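Local atomic coordinates of putative vitamin-B12 independent methionine synthase family protein (Listeria monocytogenes, PDB entry 1YPX), a protein that probably transfers a methyl group from a folate to homocysteine to make methionine, with zinc as a likely cofactor. Residues K54-K59 and E349-L354; E258-K263 and D267-E272; L296-S301 and A310-R315. One frame throughout, in Å; residues are numbered along the deposited sequence.

Contact 1 of 3, residues K54-K59 and E349-L354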
loop_
_atom_site.group_PDB
_atom_site.type_symbol
_atom_site.label_atom_id
_atom_site.label_comp_id
_atom_site.label_asym_id
_atom_site.label_seq_id
_atom_site.Cartn_x
_atom_site.Cartn_y
_atom_site.Cartn_z
ATOM N N LYS A 54 6.249 -12.865 11.503
ATOM C CA LYS A 54 7.041 -14.026 11.130
ATOM C C LYS A 54 6.507 -15.290 11.813
ATOM O O LYS A 54 6.453 -16.354 11.190
ATOM C CB LYS A 54 8.510 -13.744 11.447
ATOM C CG LYS A 54 9.045 -12.644 10.531
ATOM C CD LYS A 54 10.092 -11.765 11.185
ATOM C CE LYS A 54 11.408 -12.467 11.329
ATOM N NZ LYS A 54 12.406 -11.537 11.901
ATOM N N GLU A 55 6.071 -15.160 13.063
ATOM C CA GLU A 55 5.513 -16.295 13.790
ATOM C C GLU A 55 4.150 -16.739 13.229
ATOM O O GLU A 55 3.667 -17.833 13.560
ATOM C CB GLU A 55 5.356 -15.983 15.287
ATOM C CG GLU A 55 6.661 -15.866 16.071
ATOM C CD GLU A 55 6.453 -15.313 17.479
ATOM O OE1 GLU A 55 7.429 -14.778 18.058
ATOM O OE2 GLU A 55 5.319 -15.417 18.006
ATOM N N VAL A 56 3.509 -15.902 12.407
ATOM C CA VAL A 56 2.228 -16.298 11.830
ATOM C C VAL A 56 2.483 -16.996 10.504
ATOM O O VAL A 56 1.647 -17.760 10.041
ATOM C CB VAL A 56 1.240 -15.096 11.615
ATOM C CG1 VAL A 56 0.825 -14.521 12.960
ATOM C CG2 VAL A 56 1.858 -14.023 10.720
ATOM N N GLY A 57 3.641 -16.742 9.896
ATOM C CA GLY A 57 3.975 -17.405 8.649
ATOM C C GLY A 57 4.207 -16.453 7.508
ATOM O O GLY A 57 4.697 -16.843 6.443
ATOM N N LEU A 58 3.847 -15.197 7.727
ATOM C CA LEU A 58 4.003 -14.164 6.714
ATOM C C LEU A 58 5.435 -14.095 6.187
ATOM O O LEU A 58 6.394 -14.343 6.915
ATOM C CB LEU A 58 3.573 -12.822 7.303
ATOM C CG LEU A 58 2.098 -12.416 7.139
ATOM C CD1 LEU A 58 1.163 -13.622 7.002
ATOM C CD2 LEU A 58 1.717 -11.561 8.332
ATOM N N LYS A 59 5.571 -13.798 4.902
ATOM C CA LYS A 59 6.895 -13.694 4.308
ATOM C C LYS A 59 7.238 -12.210 4.191
ATOM O O LYS A 59 8.382 -11.799 4.420
ATOM C CB LYS A 59 6.935 -14.370 2.929
ATOM C CG LYS A 59 8.345 -14.501 2.357
ATOM C CD LYS A 59 8.371 -15.287 1.055
ATOM C CE LYS A 59 9.805 -15.676 0.653
ATOM N NZ LYS A 59 10.392 -16.747 1.530
ATOM N N GLU A 349 -7.176 -11.551 17.617
ATOM C CA GLU A 349 -7.976 -11.825 16.431
ATOM C C GLU A 349 -7.182 -11.548 15.154
ATOM O O GLU A 349 -7.233 -12.326 14.200
ATOM C CB GLU A 349 -9.247 -10.968 16.469
ATOM C CG GLU A 349 -10.534 -11.775 16.508
ATOM C CD GLU A 349 -10.917 -12.320 15.142
ATOM O OE1 GLU A 349 -11.868 -11.771 14.536
ATOM O OE2 GLU A 349 -10.262 -13.285 14.671
ATOM N N GLN A 350 -6.444 -10.439 15.165
ATOM C CA GLN A 350 -5.615 -9.985 14.042
ATOM C C GLN A 350 -4.671 -11.061 13.498
ATOM O O GLN A 350 -4.797 -11.503 12.346
ATOM C CB GLN A 350 -4.788 -8.755 14.466
ATOM C CG GLN A 350 -3.890 -8.140 13.370
ATOM C CD GLN A 350 -2.996 -7.007 13.886
ATOM O OE1 GLN A 350 -2.168 -7.207 14.767
ATOM N NE2 GLN A 350 -3.163 -5.820 13.327
ATOM N N TRP A 351 -3.720 -11.471 14.329
ATOM C CA TRP A 351 -2.753 -12.477 13.920
ATOM C C TRP A 351 -3.418 -13.804 13.590
ATOM O O TRP A 351 -2.911 -14.574 12.775
ATOM C CB TRP A 351 -1.677 -12.648 15.001
ATOM C CG TRP A 351 -0.806 -11.399 15.165
ATOM C CD1 TRP A 351 -0.018 -10.799 14.204
ATOM C CD2 TRP A 351 -0.672 -10.594 16.345
ATOM N NE1 TRP A 351 0.587 -9.677 14.722
ATOM C CE2 TRP A 351 0.203 -9.528 16.028
ATOM C CE3 TRP A 351 -1.209 -10.669 17.637
ATOM C CZ2 TRP A 351 0.554 -8.545 16.963
ATOM C CZ3 TRP A 351 -0.859 -9.686 18.569
ATOM C CH2 TRP A 351 0.013 -8.640 18.224
ATOM N N ASP A 352 -4.564 -14.073 14.203
ATOM C CA ASP A 352 -5.259 -15.320 13.916
ATOM C C ASP A 352 -5.759 -15.303 12.476
ATOM O O ASP A 352 -5.639 -16.294 11.745
ATOM C CB ASP A 352 -6.413 -15.531 14.896
ATOM C CG ASP A 352 -5.942 -16.097 16.222
ATOM O OD1 ASP A 352 -6.798 -16.348 17.106
ATOM O OD2 ASP A 352 -4.708 -16.292 16.368
ATOM N N LYS A 353 -6.315 -14.172 12.063
ATOM C CA LYS A 353 -6.785 -14.061 10.697
ATOM C C LYS A 353 -5.598 -14.120 9.730
ATOM O O LYS A 353 -5.763 -14.479 8.565
ATOM C CB LYS A 353 -7.569 -12.764 10.515
ATOM C CG LYS A 353 -8.904 -12.762 11.230
ATOM C CD LYS A 353 -9.618 -11.439 11.041
ATOM C CE LYS A 353 -11.129 -11.612 11.114
ATOM N NZ LYS A 353 -11.625 -12.505 10.014
ATOM N N LEU A 354 -4.401 -13.774 10.211
ATOM C CA LEU A 354 -3.210 -13.822 9.358
ATOM C C LEU A 354 -2.746 -15.254 9.131
ATOM O O LEU A 354 -2.404 -15.634 8.014
ATOM C CB LEU A 354 -2.064 -13.004 9.959
ATOM C CG LEU A 354 -2.140 -11.482 9.782
ATOM C CD1 LEU A 354 -0.909 -10.834 10.397
ATOM C CD2 LEU A 354 -2.243 -11.142 8.306
#
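Leu-354 meets Val-56 and Leu-58 in an apolar junction, and its side chain shows how one leucine can serve two partners. Its CB lies 4.1 Å from Val-56 CG2. With CG anti to the carbonyl carbon (chi1 -78°), the branch is carried on to Leu-58, whose CD2 stands 4.1 Å from Leu-354 CG. At the tip both methyls meet this same atom: Leu-354 CD1 lies 3.4 Å from Leu-58 CD2, and Leu-354 CD2 lies 4.0 Å from it, the two side chains crossing at about a right angle. The other methyl of Val-56 serves Trp-351, with CG1 3.7 Å from the tryptophan CB and approaching the start of the indole ring obliquely.

Val-56 and Leu-58 flank Gly-57, which, with positive phi (120°) and bonds back into the last turn, forms a Schellman motif at the C-terminal turn of helix 35-56; the chain turns there, yet both flanking side chains are directed at the same helix. Trp-351 also packs on Tyr-48 and Lys-52, while Leu-58 reaches Val-358. The contact thus seats the C-terminal end of helix 35-56, just before strand 60-61 of the parallel sheet, against helix 347-364, the last helix of the chain.

Contact 2 of 3, residues E258-K263 and D267-E272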
loop_
_atom_site.group_PDB
_atom_site.type_symbol
_atom_site.label_atom_id
_atom_site.label_comp_id
_atom_site.label_asym_id
_atom_site.label_seq_id
_atom_site.Cartn_x
_atom_site.Cartn_y
_atom_site.Cartn_z
ATOM N N GLU A 258 -10.374 -0.799 -16.372
ATOM C CA GLU A 258 -9.783 -0.864 -17.707
ATOM C C GLU A 258 -8.356 -0.335 -17.700
ATOM O O GLU A 258 -7.421 -1.034 -18.097
ATOM C CB GLU A 258 -10.624 -0.043 -18.683
ATOM C CG GLU A 258 -12.118 -0.318 -18.587
ATOM C CD GLU A 258 -12.488 -1.745 -18.968
ATOM O OE1 GLU A 258 -12.018 -2.685 -18.287
ATOM O OE2 GLU A 258 -13.254 -1.919 -19.947
ATOM N N THR A 259 -8.200 0.903 -17.239
ATOM C CA THR A 259 -6.896 1.559 -17.175
ATOM C C THR A 259 -6.043 1.034 -16.016
ATOM O O THR A 259 -4.816 1.130 -16.044
ATOM C CB THR A 259 -7.056 3.094 -17.021
ATOM O OG1 THR A 259 -7.230 3.423 -15.637
ATOM C CG2 THR A 259 -8.280 3.583 -17.800
ATOM N N LEU A 260 -6.709 0.484 -15.002
ATOM C CA LEU A 260 -6.032 -0.057 -13.832
ATOM C C LEU A 260 -5.338 -1.389 -14.094
ATOM O O LEU A 260 -4.171 -1.570 -13.753
ATOM C CB LEU A 260 -7.017 -0.223 -12.670
ATOM C CG LEU A 260 -6.927 0.803 -11.533
ATOM C CD1 LEU A 260 -7.829 0.387 -10.384
ATOM C CD2 LEU A 260 -5.493 0.899 -11.046
ATOM N N PHE A 261 -6.042 -2.334 -14.695
ATOM C CA PHE A 261 -5.422 -3.622 -14.949
ATOM C C PHE A 261 -4.890 -3.758 -16.372
ATOM O O PHE A 261 -4.183 -4.714 -16.686
ATOM C CB PHE A 261 -6.414 -4.741 -14.639
ATOM C CG PHE A 261 -7.076 -4.600 -13.299
ATOM C CD1 PHE A 261 -6.327 -4.321 -12.162
ATOM C CD2 PHE A 261 -8.454 -4.744 -13.176
ATOM C CE1 PHE A 261 -6.945 -4.186 -10.922
ATOM C CE2 PHE A 261 -9.082 -4.611 -11.939
ATOM C CZ PHE A 261 -8.327 -4.333 -10.811
ATOM N N GLY A 262 -5.215 -2.796 -17.228
ATOM C CA GLY A 262 -4.740 -2.863 -18.596
ATOM C C GLY A 262 -3.657 -1.857 -18.943
ATOM O O GLY A 262 -2.748 -2.159 -19.716
ATOM N N LYS A 263 -3.738 -0.665 -18.361
ATOM C CA LYS A 263 -2.773 0.389 -18.645
ATOM C C LYS A 263 -1.680 0.604 -17.592
ATOM O O LYS A 263 -0.536 0.918 -17.929
ATOM C CB LYS A 263 -3.525 1.702 -18.883
ATOM C CG LYS A 263 -4.476 1.670 -20.074
ATOM C CD LYS A 263 -5.116 3.038 -20.328
ATOM C CE LYS A 263 -6.117 2.990 -21.491
ATOM N NZ LYS A 263 -6.880 4.263 -21.661
ATOM N N ASP A 267 3.193 -4.257 -10.780
ATOM C CA ASP A 267 3.379 -5.693 -10.649
ATOM C C ASP A 267 2.206 -6.459 -10.065
ATOM O O ASP A 267 1.820 -7.492 -10.600
ATOM C CB ASP A 267 4.633 -5.967 -9.833
ATOM C CG ASP A 267 5.864 -5.401 -10.482
ATOM O OD1 ASP A 267 6.194 -5.871 -11.594
ATOM O OD2 ASP A 267 6.489 -4.484 -9.896
ATOM N N GLY A 268 1.650 -5.966 -8.967
ATOM C CA GLY A 268 0.530 -6.637 -8.357
ATOM C C GLY A 268 -0.432 -5.601 -7.843
ATOM O O GLY A 268 -0.060 -4.438 -7.686
ATOM N N PHE A 269 -1.663 -6.026 -7.567
ATOM C CA PHE A 269 -2.727 -5.143 -7.063
ATOM C C PHE A 269 -3.449 -5.751 -5.851
ATOM O O PHE A 269 -3.903 -6.889 -5.907
ATOM C CB PHE A 269 -3.777 -4.908 -8.159
ATOM C CG PHE A 269 -3.462 -3.775 -9.094
ATOM C CD1 PHE A 269 -3.585 -2.451 -8.673
ATOM C CD2 PHE A 269 -3.108 -4.027 -10.415
ATOM C CE1 PHE A 269 -3.365 -1.388 -9.564
ATOM C CE2 PHE A 269 -2.886 -2.975 -11.318
ATOM C CZ PHE A 269 -3.017 -1.650 -10.890
ATOM N N PHE A 270 -3.561 -4.996 -4.766
ATOM C CA PHE A 270 -4.284 -5.474 -3.591
ATOM C C PHE A 270 -5.702 -4.909 -3.646
ATOM O O PHE A 270 -5.953 -3.750 -3.274
ATOM C CB PHE A 270 -3.596 -5.049 -2.296
ATOM C CG PHE A 270 -2.382 -5.876 -1.961
ATOM C CD1 PHE A 270 -1.200 -5.734 -2.695
ATOM C CD2 PHE A 270 -2.415 -6.787 -0.900
ATOM C CE1 PHE A 270 -0.066 -6.482 -2.371
ATOM C CE2 PHE A 270 -1.294 -7.541 -0.560
ATOM C CZ PHE A 270 -0.111 -7.390 -1.294
ATOM N N LEU A 271 -6.610 -5.754 -4.141
ATOM C CA LEU A 271 -8.033 -5.458 -4.327
ATOM C C LEU A 271 -8.866 -6.051 -3.209
ATOM O O LEU A 271 -8.761 -7.245 -2.942
ATOM C CB LEU A 271 -8.507 -6.074 -5.639
ATOM C CG LEU A 271 -7.727 -5.666 -6.877
ATOM C CD1 LEU A 271 -8.010 -6.624 -8.043
ATOM C CD2 LEU A 271 -8.135 -4.250 -7.221
ATOM N N GLU A 272 -9.713 -5.246 -2.572
ATOM C CA GLU A 272 -10.545 -5.778 -1.485
ATOM C C GLU A 272 -12.001 -6.083 -1.874
ATOM O O GLU A 272 -12.629 -5.331 -2.615
ATOM C CB GLU A 272 -10.511 -4.839 -0.270
ATOM C CG GLU A 272 -11.066 -3.447 -0.478
ATOM C CD GLU A 272 -11.325 -2.761 0.850
ATOM O OE1 GLU A 272 -12.120 -3.305 1.642
ATOM O OE2 GLU A 272 -10.739 -1.692 1.113
#
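Phe-261 sends the edge of its ring against the face of Phe-269 in a T-shaped pair. The ring centroids are 5.2 Å apart and the planes stand at 82°. Phe-261 CE1 comes over one face of Phe-269, toward the rim, and Phe-261 CD1 lies 3.7 Å from Phe-269 CD2. Farther round the Phe-261 ring, CZ approaches the two methyls of Leu-271 from the opposite direction, 3.6 Å from CD2, which lies at the ring edge. Leu-260 reaches the CE1/CZ end of the Phe-269 ring, on the same side of its plane as Phe-261, its CD2 methyl 3.5 Å from Phe-269 CE1. All four side chains are buried. Lys-285, in a loop, makes a cation-pi contact with Phe-261 and also touches Leu-271, whose side chain lies about 4 Å from a phosphate ion probably taken from the crystallisation liquor.

The segments belong to one helix-strand step of a TIM-barrel-like fold: helix 258-261 runs out into a short loop, and strand 268-272 follows, between strands 233-238 and 293-299 of the parallel sheet. Phe-269 and Leu-271 point to the helix, whereas Phe-270, between them, packs on Tyr-183 and Gln-185 of strand 183-188.

The far side of the helix is looser. Gly-262 and Lys-263 are exposed, and Thr-259 and Lys-263 touch helix 213-224.

Contact 3 of 3, residues L296-S301 and A310-R315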
loop_
_atom_site.group_PDB
_atom_site.type_symbol
_atom_site.label_atom_id
_atom_site.label_comp_id
_atom_site.label_asym_id
_atom_site.label_seq_id
_atom_site.Cartn_x
_atom_site.Cartn_y
_atom_site.Cartn_z
ATOM N N LEU A 296 -6.259 -10.932 -3.836
ATOM C CA LEU A 296 -7.689 -10.907 -3.513
ATOM C C LEU A 296 -7.870 -10.766 -1.999
ATOM O O LEU A 296 -7.530 -11.676 -1.239
ATOM C CB LEU A 296 -8.350 -12.215 -3.991
ATOM C CG LEU A 296 -8.293 -12.573 -5.488
ATOM C CD1 LEU A 296 -8.569 -14.061 -5.681
ATOM C CD2 LEU A 296 -9.305 -11.736 -6.254
ATOM N N GLY A 297 -8.403 -9.631 -1.562
ATOM C CA GLY A 297 -8.600 -9.410 -0.141
ATOM C C GLY A 297 -9.926 -9.975 0.302
ATOM O O GLY A 297 -10.884 -9.231 0.524
ATOM N N LEU A 298 -9.981 -11.297 0.437
ATOM C CA LEU A 298 -11.207 -11.987 0.830
ATOM C C LEU A 298 -11.359 -12.215 2.327
ATOM O O LEU A 298 -12.377 -12.748 2.761
ATOM C CB LEU A 298 -11.288 -13.336 0.113
ATOM C CG LEU A 298 -10.936 -13.298 -1.374
ATOM C CD1 LEU A 298 -11.129 -14.681 -1.988
ATOM C CD2 LEU A 298 -11.808 -12.274 -2.071
ATOM N N ILE A 299 -10.360 -11.831 3.115
ATOM C CA ILE A 299 -10.435 -12.028 4.568
ATOM C C ILE A 299 -10.810 -10.732 5.296
ATOM O O ILE A 299 -10.039 -9.771 5.296
ATOM C CB ILE A 299 -9.082 -12.581 5.148
ATOM C CG1 ILE A 299 -8.930 -14.089 4.871
ATOM C CG2 ILE A 299 -9.045 -12.411 6.663
ATOM C CD1 ILE A 299 -9.007 -14.504 3.413
ATOM N N THR A 300 -11.997 -10.711 5.906
ATOM C CA THR A 300 -12.475 -9.537 6.642
ATOM C C THR A 300 -11.454 -9.168 7.704
ATOM O O THR A 300 -11.115 -9.982 8.561
ATOM C CB THR A 300 -13.835 -9.801 7.346
ATOM O OG1 THR A 300 -13.700 -10.900 8.256
ATOM C CG2 THR A 300 -14.919 -10.124 6.326
ATOM N N SER A 301 -10.974 -7.935 7.642
ATOM C CA SER A 301 -9.975 -7.452 8.580
ATOM C C SER A 301 -10.541 -6.450 9.580
ATOM O O SER A 301 -9.792 -5.780 10.302
ATOM C CB SER A 301 -8.822 -6.814 7.805
ATOM O OG SER A 301 -9.307 -5.834 6.900
ATOM N N ALA A 310 -15.214 -22.351 2.760
ATOM C CA ALA A 310 -15.691 -22.816 1.465
ATOM C C ALA A 310 -16.055 -21.633 0.568
ATOM O O ALA A 310 -15.951 -21.715 -0.654
ATOM C CB ALA A 310 -16.902 -23.724 1.661
ATOM N N ALA A 311 -16.486 -20.538 1.188
ATOM C CA ALA A 311 -16.858 -19.342 0.454
ATOM C C ALA A 311 -15.626 -18.750 -0.231
ATOM O O ALA A 311 -15.636 -18.502 -1.438
ATOM C CB ALA A 311 -17.480 -18.324 1.400
ATOM N N ILE A 312 -14.565 -18.532 0.546
ATOM C CA ILE A 312 -13.307 -17.975 0.034
ATOM C C ILE A 312 -12.731 -18.844 -1.090
ATOM O O ILE A 312 -12.322 -18.332 -2.132
ATOM C CB ILE A 312 -12.252 -17.859 1.167
ATOM C CG1 ILE A 312 -12.738 -16.882 2.243
ATOM C CG2 ILE A 312 -10.928 -17.406 0.596
ATOM C CD1 ILE A 312 -12.005 -17.014 3.582
ATOM N N LYS A 313 -12.704 -20.160 -0.869
ATOM C CA LYS A 313 -12.183 -21.094 -1.863
ATOM C C LYS A 313 -13.014 -21.020 -3.142
ATOM O O LYS A 313 -12.480 -21.096 -4.249
ATOM C CB LYS A 313 -12.205 -22.531 -1.319
ATOM C CG LYS A 313 -11.280 -22.810 -0.125
ATOM C CD LYS A 313 -11.513 -24.216 0.426
ATOM C CE LYS A 313 -10.448 -24.648 1.425
ATOM N NZ LYS A 313 -10.553 -26.114 1.749
ATOM N N ALA A 314 -14.326 -20.882 -2.996
ATOM C CA ALA A 314 -15.191 -20.792 -4.163
ATOM C C ALA A 314 -14.874 -19.483 -4.877
ATOM O O ALA A 314 -14.620 -19.465 -6.086
ATOM C CB ALA A 314 -16.662 -20.825 -3.743
ATOM N N ARG A 315 -14.883 -18.399 -4.102
ATOM C CA ARG A 315 -14.604 -17.052 -4.587
ATOM C C ARG A 315 -13.283 -16.988 -5.359
ATOM O O ARG A 315 -13.211 -16.395 -6.444
ATOM C CB ARG A 315 -14.581 -16.080 -3.403
ATOM C CG ARG A 315 -15.389 -14.807 -3.611
ATOM C CD ARG A 315 -16.434 -14.627 -2.507
ATOM N NE ARG A 315 -17.804 -14.740 -3.014
ATOM C CZ ARG A 315 -18.379 -13.870 -3.847
ATOM N NH1 ARG A 315 -17.705 -12.807 -4.278
ATOM N NH2 ARG A 315 -19.630 -14.064 -4.253
#
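A strand and the helix that follows it meet here, the first half of a beta-alpha-beta crossover: strand 293-299 leads through a loop to helix 310-322, which packs back over it. The two short segments run nearly antiparallel, at 164°, with their axes 9.3 Å apart. Leu-298 and Ile-312 carry the centre, sliding past each other in opposite directions. Leu-298 has CG anti to the carbonyl carbon and a straight second torsion (chi2 -177°), which extends CD1 to the helix. That methyl touches two residues one turn apart, lying 3.8 Å from Ile-312 CG2 and 4.0 Å from Arg-315 CB. Arg-315 offers little more than this carbon, since its chain bends at chi2 and chi3 and leads away to Arg-277 and Phe-281.

Ile-312 divides its work between branches. While CG2 faces Leu-298, its other branch ends in CD1, 3.9 Å from Ile-299 CD1, and those two side chains cross at about a right angle. The bend of Ile-299 at chi2 (57°) sets its methyl there, and the residue also packs on Tyr-356 and Val-357 of helix 347-364. Just upstream, Gly-297 centres an inverse gamma turn, closed by a weak bond from Leu-298 N to Leu-296 O (3.0 Å). Beyond the helix the chain enters strand 328-332, next to strand 293-299 and parallel to it, the repeating crossover on which TIM-barrel folds are built.

In the fold
All three contacts lie in one TIM-barrel-like fold, within the range of the family's catalytic domain. Along the chain, contact 1 closes a long loop that encloses contacts 2 and 3, which follow each other in series. Contacts 2 and 3 have centres about 18 Å apart and share the parallel sheet: their strands 268-272 and 293-299 are neighbours, linked by a probable hydrogen bond from Gly-297 N to Leu-271 O (2.8 Å). Contacts 1 and 3, centres about 16 Å apart, touch through Lys-353 NZ and Thr-300 OG1 (3.2 Å), a probable hydrogen bond; contacts 1 and 2, centres about 25 Å apart, do not touch. Two of the contacts therefore join consecutive strands to their local helices, while contact 1 brings an early helix and the last one together.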